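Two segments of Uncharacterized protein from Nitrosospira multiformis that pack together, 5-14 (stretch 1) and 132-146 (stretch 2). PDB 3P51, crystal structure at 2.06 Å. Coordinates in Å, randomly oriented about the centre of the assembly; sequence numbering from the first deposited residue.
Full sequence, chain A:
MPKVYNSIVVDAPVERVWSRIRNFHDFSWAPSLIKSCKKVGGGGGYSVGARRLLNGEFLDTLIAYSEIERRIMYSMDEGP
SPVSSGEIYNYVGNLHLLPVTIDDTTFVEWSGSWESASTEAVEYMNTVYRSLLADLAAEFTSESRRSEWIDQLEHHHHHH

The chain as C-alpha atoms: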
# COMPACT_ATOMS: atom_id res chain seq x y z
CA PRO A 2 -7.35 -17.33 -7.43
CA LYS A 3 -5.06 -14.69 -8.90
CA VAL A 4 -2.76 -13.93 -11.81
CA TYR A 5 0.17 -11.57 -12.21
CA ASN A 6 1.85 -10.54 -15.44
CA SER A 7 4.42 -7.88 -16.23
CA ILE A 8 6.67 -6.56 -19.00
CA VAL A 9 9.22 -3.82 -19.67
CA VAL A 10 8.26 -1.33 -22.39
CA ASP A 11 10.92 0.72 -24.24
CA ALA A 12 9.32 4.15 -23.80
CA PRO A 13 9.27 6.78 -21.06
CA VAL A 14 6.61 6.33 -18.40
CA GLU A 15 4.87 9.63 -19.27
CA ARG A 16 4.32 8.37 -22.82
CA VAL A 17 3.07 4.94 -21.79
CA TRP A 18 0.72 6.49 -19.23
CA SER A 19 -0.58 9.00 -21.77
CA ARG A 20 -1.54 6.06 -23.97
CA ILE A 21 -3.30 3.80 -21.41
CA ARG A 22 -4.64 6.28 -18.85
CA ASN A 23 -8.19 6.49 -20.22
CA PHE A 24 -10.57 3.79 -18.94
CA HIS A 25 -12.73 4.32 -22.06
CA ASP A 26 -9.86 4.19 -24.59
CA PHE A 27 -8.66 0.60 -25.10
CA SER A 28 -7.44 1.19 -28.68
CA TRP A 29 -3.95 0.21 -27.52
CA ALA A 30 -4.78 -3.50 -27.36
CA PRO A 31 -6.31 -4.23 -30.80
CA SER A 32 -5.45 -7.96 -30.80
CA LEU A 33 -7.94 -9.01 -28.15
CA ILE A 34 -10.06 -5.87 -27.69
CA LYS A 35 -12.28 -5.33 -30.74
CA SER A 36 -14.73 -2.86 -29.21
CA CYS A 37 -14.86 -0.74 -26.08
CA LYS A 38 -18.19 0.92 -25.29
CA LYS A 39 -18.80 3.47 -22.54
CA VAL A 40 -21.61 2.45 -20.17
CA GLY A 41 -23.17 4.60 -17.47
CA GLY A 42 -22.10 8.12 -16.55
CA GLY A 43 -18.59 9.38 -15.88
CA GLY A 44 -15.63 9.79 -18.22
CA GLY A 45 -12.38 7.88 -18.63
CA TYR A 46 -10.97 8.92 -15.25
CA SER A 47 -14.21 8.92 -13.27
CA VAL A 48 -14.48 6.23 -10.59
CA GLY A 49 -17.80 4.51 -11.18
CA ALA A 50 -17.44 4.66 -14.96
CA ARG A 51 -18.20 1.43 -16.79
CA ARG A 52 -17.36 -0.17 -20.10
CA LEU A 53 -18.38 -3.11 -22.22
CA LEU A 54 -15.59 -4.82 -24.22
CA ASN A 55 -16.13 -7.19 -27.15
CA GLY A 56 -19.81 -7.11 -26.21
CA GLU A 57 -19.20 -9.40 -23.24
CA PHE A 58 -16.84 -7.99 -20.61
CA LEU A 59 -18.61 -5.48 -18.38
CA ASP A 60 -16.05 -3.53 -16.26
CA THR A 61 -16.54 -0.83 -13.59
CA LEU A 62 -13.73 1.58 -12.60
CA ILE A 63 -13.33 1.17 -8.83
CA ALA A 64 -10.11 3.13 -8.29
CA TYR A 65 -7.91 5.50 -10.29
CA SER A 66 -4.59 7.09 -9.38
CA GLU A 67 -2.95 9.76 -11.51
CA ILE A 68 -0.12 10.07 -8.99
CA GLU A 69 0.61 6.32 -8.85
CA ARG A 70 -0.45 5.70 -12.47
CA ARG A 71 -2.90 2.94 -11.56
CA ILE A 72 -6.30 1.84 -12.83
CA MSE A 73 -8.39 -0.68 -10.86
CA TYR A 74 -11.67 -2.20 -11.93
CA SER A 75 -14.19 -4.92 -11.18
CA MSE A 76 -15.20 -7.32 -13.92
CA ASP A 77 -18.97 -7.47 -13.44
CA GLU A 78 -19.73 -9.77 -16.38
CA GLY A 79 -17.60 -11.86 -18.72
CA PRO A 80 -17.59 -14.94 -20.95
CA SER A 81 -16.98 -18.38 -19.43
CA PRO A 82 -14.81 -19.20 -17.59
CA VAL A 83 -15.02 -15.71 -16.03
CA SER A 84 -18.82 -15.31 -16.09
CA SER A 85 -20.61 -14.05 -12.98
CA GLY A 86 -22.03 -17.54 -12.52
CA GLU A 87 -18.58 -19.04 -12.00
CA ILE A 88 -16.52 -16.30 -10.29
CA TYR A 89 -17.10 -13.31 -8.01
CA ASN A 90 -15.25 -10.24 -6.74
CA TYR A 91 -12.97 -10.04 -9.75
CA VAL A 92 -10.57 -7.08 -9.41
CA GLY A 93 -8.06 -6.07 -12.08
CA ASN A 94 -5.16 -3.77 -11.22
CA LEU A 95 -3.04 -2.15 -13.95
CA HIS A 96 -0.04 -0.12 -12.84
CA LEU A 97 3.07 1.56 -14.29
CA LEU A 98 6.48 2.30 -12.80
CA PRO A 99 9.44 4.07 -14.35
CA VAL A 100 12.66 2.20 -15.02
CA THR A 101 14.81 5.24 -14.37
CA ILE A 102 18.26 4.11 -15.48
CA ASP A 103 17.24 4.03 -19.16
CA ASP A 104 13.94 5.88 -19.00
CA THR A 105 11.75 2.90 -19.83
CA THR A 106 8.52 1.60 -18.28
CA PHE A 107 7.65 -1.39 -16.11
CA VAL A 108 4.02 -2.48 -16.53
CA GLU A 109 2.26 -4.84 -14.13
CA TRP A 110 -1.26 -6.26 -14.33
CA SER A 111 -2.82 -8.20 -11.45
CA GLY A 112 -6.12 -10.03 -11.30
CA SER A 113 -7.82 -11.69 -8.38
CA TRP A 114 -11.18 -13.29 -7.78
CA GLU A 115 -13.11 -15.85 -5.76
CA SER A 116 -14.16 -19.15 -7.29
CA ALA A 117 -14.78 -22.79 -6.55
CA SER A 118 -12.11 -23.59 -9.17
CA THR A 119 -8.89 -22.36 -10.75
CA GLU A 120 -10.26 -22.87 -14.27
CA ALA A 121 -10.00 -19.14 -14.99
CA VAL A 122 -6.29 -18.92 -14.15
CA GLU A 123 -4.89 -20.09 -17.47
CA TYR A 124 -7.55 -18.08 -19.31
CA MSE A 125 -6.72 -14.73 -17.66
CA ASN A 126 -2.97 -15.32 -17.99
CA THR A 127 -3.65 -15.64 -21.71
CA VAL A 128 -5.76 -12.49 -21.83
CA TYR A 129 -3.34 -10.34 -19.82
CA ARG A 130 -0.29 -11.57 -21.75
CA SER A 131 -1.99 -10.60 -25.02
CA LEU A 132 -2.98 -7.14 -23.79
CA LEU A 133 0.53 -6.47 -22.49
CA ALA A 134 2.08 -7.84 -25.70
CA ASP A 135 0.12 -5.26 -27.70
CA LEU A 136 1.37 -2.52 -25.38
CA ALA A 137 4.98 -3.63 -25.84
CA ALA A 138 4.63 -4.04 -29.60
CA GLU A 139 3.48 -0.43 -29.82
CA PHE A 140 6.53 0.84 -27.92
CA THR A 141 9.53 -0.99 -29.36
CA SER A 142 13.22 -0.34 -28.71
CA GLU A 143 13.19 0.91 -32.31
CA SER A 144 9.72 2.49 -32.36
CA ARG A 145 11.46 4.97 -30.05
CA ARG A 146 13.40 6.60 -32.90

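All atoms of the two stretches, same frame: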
# COMPACT_ATOMS: atom_id res chain seq x y z
N TYR A 5 -0.69 -12.74 -12.20
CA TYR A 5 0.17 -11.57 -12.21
C TYR A 5 1.06 -11.63 -13.42
O TYR A 5 1.77 -12.61 -13.62
CB TYR A 5 1.04 -11.52 -10.95
CG TYR A 5 2.02 -10.35 -10.95
CD1 TYR A 5 1.64 -9.11 -10.45
CD2 TYR A 5 3.31 -10.50 -11.46
CE1 TYR A 5 2.53 -8.03 -10.45
CE2 TYR A 5 4.20 -9.43 -11.46
CZ TYR A 5 3.80 -8.20 -10.96
OH TYR A 5 4.67 -7.13 -10.96
N ASN A 6 1.00 -10.60 -14.26
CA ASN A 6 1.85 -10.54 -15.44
C ASN A 6 2.47 -9.17 -15.61
O ASN A 6 1.83 -8.15 -15.32
CB ASN A 6 1.05 -10.90 -16.68
CG ASN A 6 0.57 -12.34 -16.65
OD1 ASN A 6 1.29 -13.25 -17.06
ND2 ASN A 6 -0.65 -12.54 -16.16
N SER A 7 3.70 -9.14 -16.10
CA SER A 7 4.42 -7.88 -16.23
C SER A 7 5.40 -7.91 -17.39
O SER A 7 5.83 -8.98 -17.84
CB SER A 7 5.14 -7.56 -14.92
OG SER A 7 6.08 -8.57 -14.58
N ILE A 8 5.73 -6.73 -17.89
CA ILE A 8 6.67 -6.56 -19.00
C ILE A 8 7.40 -5.24 -18.84
O ILE A 8 6.95 -4.35 -18.10
CB ILE A 8 5.94 -6.48 -20.35
CG1 ILE A 8 4.96 -5.30 -20.32
CG2 ILE A 8 5.23 -7.78 -20.67
CD1 ILE A 8 4.34 -5.01 -21.66
N VAL A 9 8.53 -5.11 -19.53
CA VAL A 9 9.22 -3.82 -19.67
C VAL A 9 9.00 -3.26 -21.07
O VAL A 9 9.16 -3.96 -22.07
CB VAL A 9 10.71 -3.95 -19.39
CG1 VAL A 9 11.45 -2.64 -19.74
CG2 VAL A 9 10.92 -4.31 -17.92
N VAL A 10 8.61 -1.99 -21.13
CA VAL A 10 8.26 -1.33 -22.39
C VAL A 10 9.30 -0.24 -22.69
O VAL A 10 9.58 0.60 -21.83
CB VAL A 10 6.86 -0.68 -22.27
CG1 VAL A 10 6.56 0.17 -23.45
CG2 VAL A 10 5.78 -1.74 -22.09
N ASP A 11 9.87 -0.25 -23.89
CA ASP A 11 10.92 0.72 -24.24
C ASP A 11 10.36 2.09 -24.62
O ASP A 11 10.42 2.51 -25.79
CB ASP A 11 11.84 0.19 -25.35
CG ASP A 11 13.11 1.04 -25.52
OD1 ASP A 11 13.10 2.22 -25.11
OD2 ASP A 11 14.12 0.53 -26.05
N ALA A 12 9.82 2.79 -23.63
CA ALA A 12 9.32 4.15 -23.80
C ALA A 12 9.22 4.78 -22.42
O ALA A 12 9.08 4.08 -21.42
CB ALA A 12 7.97 4.13 -24.47
N PRO A 13 9.32 6.11 -22.36
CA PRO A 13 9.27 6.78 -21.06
C PRO A 13 7.90 6.63 -20.44
O PRO A 13 6.90 6.51 -21.15
CB PRO A 13 9.62 8.24 -21.38
CG PRO A 13 9.44 8.40 -22.84
CD PRO A 13 9.60 7.05 -23.47
N VAL A 14 7.84 6.63 -19.11
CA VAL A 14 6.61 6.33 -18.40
C VAL A 14 5.50 7.34 -18.72
O VAL A 14 4.33 6.96 -18.77
CB VAL A 14 6.85 6.24 -16.87
CG1 VAL A 14 7.13 7.62 -16.29
CG2 VAL A 14 5.66 5.57 -16.17
N LEU A 132 -2.83 -8.58 -23.96
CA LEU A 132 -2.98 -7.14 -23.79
C LEU A 132 -1.62 -6.46 -23.60
O LEU A 132 -1.32 -5.45 -24.24
CB LEU A 132 -3.90 -6.83 -22.60
CG LEU A 132 -5.33 -7.38 -22.64
CD1 LEU A 132 -6.05 -7.11 -21.33
CD2 LEU A 132 -6.12 -6.80 -23.80
N LEU A 133 -0.80 -7.03 -22.73
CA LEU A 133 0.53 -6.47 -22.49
C LEU A 133 1.41 -6.55 -23.74
O LEU A 133 2.17 -5.63 -24.03
CB LEU A 133 1.20 -7.18 -21.31
CG LEU A 133 0.58 -6.92 -19.94
CD1 LEU A 133 1.20 -7.81 -18.88
CD2 LEU A 133 0.73 -5.46 -19.55
N ALA A 134 1.30 -7.66 -24.47
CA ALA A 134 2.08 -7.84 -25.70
C ALA A 134 1.76 -6.78 -26.75
O ALA A 134 2.66 -6.31 -27.45
CB ALA A 134 1.85 -9.24 -26.26
N ASP A 135 0.49 -6.39 -26.85
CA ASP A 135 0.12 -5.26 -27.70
C ASP A 135 0.80 -3.97 -27.25
O ASP A 135 1.32 -3.19 -28.05
CB ASP A 135 -1.40 -5.05 -27.69
CG ASP A 135 -2.14 -6.00 -28.62
OD1 ASP A 135 -1.47 -6.67 -29.43
OD2 ASP A 135 -3.39 -6.08 -28.54
N LEU A 136 0.81 -3.75 -25.94
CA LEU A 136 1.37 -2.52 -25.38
C LEU A 136 2.86 -2.44 -25.70
O LEU A 136 3.36 -1.40 -26.12
CB LEU A 136 1.11 -2.44 -23.88
CG LEU A 136 1.39 -1.09 -23.21
CD1 LEU A 136 0.74 0.03 -24.00
CD2 LEU A 136 0.88 -1.11 -21.78
N ALA A 137 3.56 -3.55 -25.53
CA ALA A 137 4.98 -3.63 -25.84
C ALA A 137 5.23 -3.46 -27.34
O ALA A 137 6.14 -2.74 -27.74
CB ALA A 137 5.55 -4.95 -25.37
N ALA A 138 4.42 -4.11 -28.16
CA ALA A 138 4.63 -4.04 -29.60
C ALA A 138 4.50 -2.61 -30.09
O ALA A 138 5.15 -2.21 -31.06
CB ALA A 138 3.66 -4.96 -30.34
N GLU A 139 3.66 -1.83 -29.43
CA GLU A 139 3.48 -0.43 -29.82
C GLU A 139 4.69 0.43 -29.45
O GLU A 139 5.00 1.40 -30.15
CB GLU A 139 2.19 0.14 -29.21
CG GLU A 139 2.10 1.64 -29.34
CD GLU A 139 0.67 2.15 -29.42
OE1 GLU A 139 -0.25 1.35 -29.68
OE2 GLU A 139 0.49 3.37 -29.23
N PHE A 140 5.37 0.08 -28.37
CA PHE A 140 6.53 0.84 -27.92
C PHE A 140 7.80 0.00 -27.98
O PHE A 140 8.28 -0.49 -26.96
CB PHE A 140 6.32 1.33 -26.48
CG PHE A 140 5.19 2.31 -26.33
CD1 PHE A 140 5.27 3.58 -26.87
CD2 PHE A 140 4.05 1.96 -25.63
CE1 PHE A 140 4.24 4.48 -26.71
CE2 PHE A 140 3.02 2.86 -25.47
CZ PHE A 140 3.11 4.12 -26.02
N THR A 141 8.35 -0.15 -29.18
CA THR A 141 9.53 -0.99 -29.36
C THR A 141 10.82 -0.21 -29.14
O THR A 141 10.84 1.02 -29.19
CB THR A 141 9.54 -1.64 -30.75
OG1 THR A 141 8.28 -2.29 -30.98
CG2 THR A 141 10.65 -2.67 -30.86
N SER A 142 11.91 -0.94 -28.89
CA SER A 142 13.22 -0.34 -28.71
C SER A 142 13.65 0.43 -29.96
O SER A 142 14.62 1.19 -29.94
CB SER A 142 14.26 -1.42 -28.38
OG SER A 142 15.54 -0.85 -28.18
N GLU A 143 12.91 0.23 -31.05
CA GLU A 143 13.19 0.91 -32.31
C GLU A 143 12.06 1.87 -32.69
O GLU A 143 12.26 2.83 -33.43
CB GLU A 143 13.44 -0.11 -33.43
CG GLU A 143 12.46 -1.27 -33.46
CD GLU A 143 11.43 -1.14 -34.57
OE1 GLU A 143 10.46 -1.94 -34.58
OE2 GLU A 143 11.59 -0.26 -35.43
N SER A 144 10.86 1.59 -32.18
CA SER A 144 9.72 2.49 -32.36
C SER A 144 9.97 3.79 -31.59
O SER A 144 9.25 4.78 -31.76
CB SER A 144 8.43 1.83 -31.88
OG SER A 144 7.30 2.62 -32.21
N ARG A 145 10.99 3.77 -30.74
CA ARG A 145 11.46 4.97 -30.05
C ARG A 145 12.62 5.60 -30.83
O ARG A 145 13.73 5.74 -30.31
CB ARG A 145 11.85 4.65 -28.59
CG ARG A 145 12.69 5.73 -27.90
CD ARG A 145 12.20 6.08 -26.50
NE ARG A 145 12.68 5.16 -25.47
CZ ARG A 145 13.03 5.53 -24.24
NH1 ARG A 145 12.98 6.81 -23.89
NH2 ARG A 145 13.45 4.63 -23.36
N ARG A 146 12.37 5.95 -32.09
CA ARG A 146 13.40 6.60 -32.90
C ARG A 146 13.01 8.03 -33.28
O ARG A 146 13.85 8.94 -33.21
CB ARG A 146 13.70 5.79 -34.16
CG ARG A 146 14.69 4.65 -33.95
CD ARG A 146 14.99 3.93 -35.26
NE ARG A 146 13.77 3.64 -36.01
CZ ARG A 146 13.36 4.33 -37.07
NH1 ARG A 146 14.07 5.36 -37.52
NH2 ARG A 146 12.23 3.99 -37.69

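The strongest polar interaction joins Asp11, just past the end of the strand, to Arg145, in the irregular segment after the helix. Both Arg145 NE and Arg145 NH2 donate to the same oxygen, Asp11 OD1, each at 3.0 Å, so this salt bridge is a fork closing on one acceptor. OD1 lies near the guanidinium plane, where the N-H bonds point, while one face of that flat group is covered by Ala12 CA and by Pro13 CD, the latter 3.4 Å from Arg145 NH1. Arginine suits the site because its edge can bind a carboxylate while its face packs against carbon. The other carboxylate oxygen, Asp11 OD2, accepts a weak hydrogen bond from Ser142 OG at 2.9 Å; the two oxygens thus serve two donor residues. Ser142 and Arg145 are poorly ordered, however, so these distances deserve some caution. A weak backbone hydrogen bond, Asp11 N to Phe140 O at 3.5 Å, adds a link close to the end of the helix.

Away from these polar groups the contact is largely apolar. Strand and helix run nearly parallel, at 8°, with their axes 8.3 Å apart at closest approach. Ile8, Val10, Leu133 and Phe140 are all buried, which suits hydrocarbon side chains with no polar group to satisfy. Ile8 points toward the helix, and its extended side chain brings CD1 to 3.8 Å from Leu133 CB and 3.9 Å from Ala137 CB. These partners lie one helical turn apart, and the small methyl of Ala137 accompanies a close backbone approach: its CA is 5.3 Å from Val10 CA. Leu133 also reaches back along the strand, its CD1 lying 3.8 Å from Asn6 CB. Farther on, Val10 CG1 packs tightly against Phe140 CB at 3.3 Å, and Ala12 CB sits 3.7 Å from Phe140 CD1. Phe140 is the first residue to leave helical geometry; its ring meets both aliphatic neighbours obliquely.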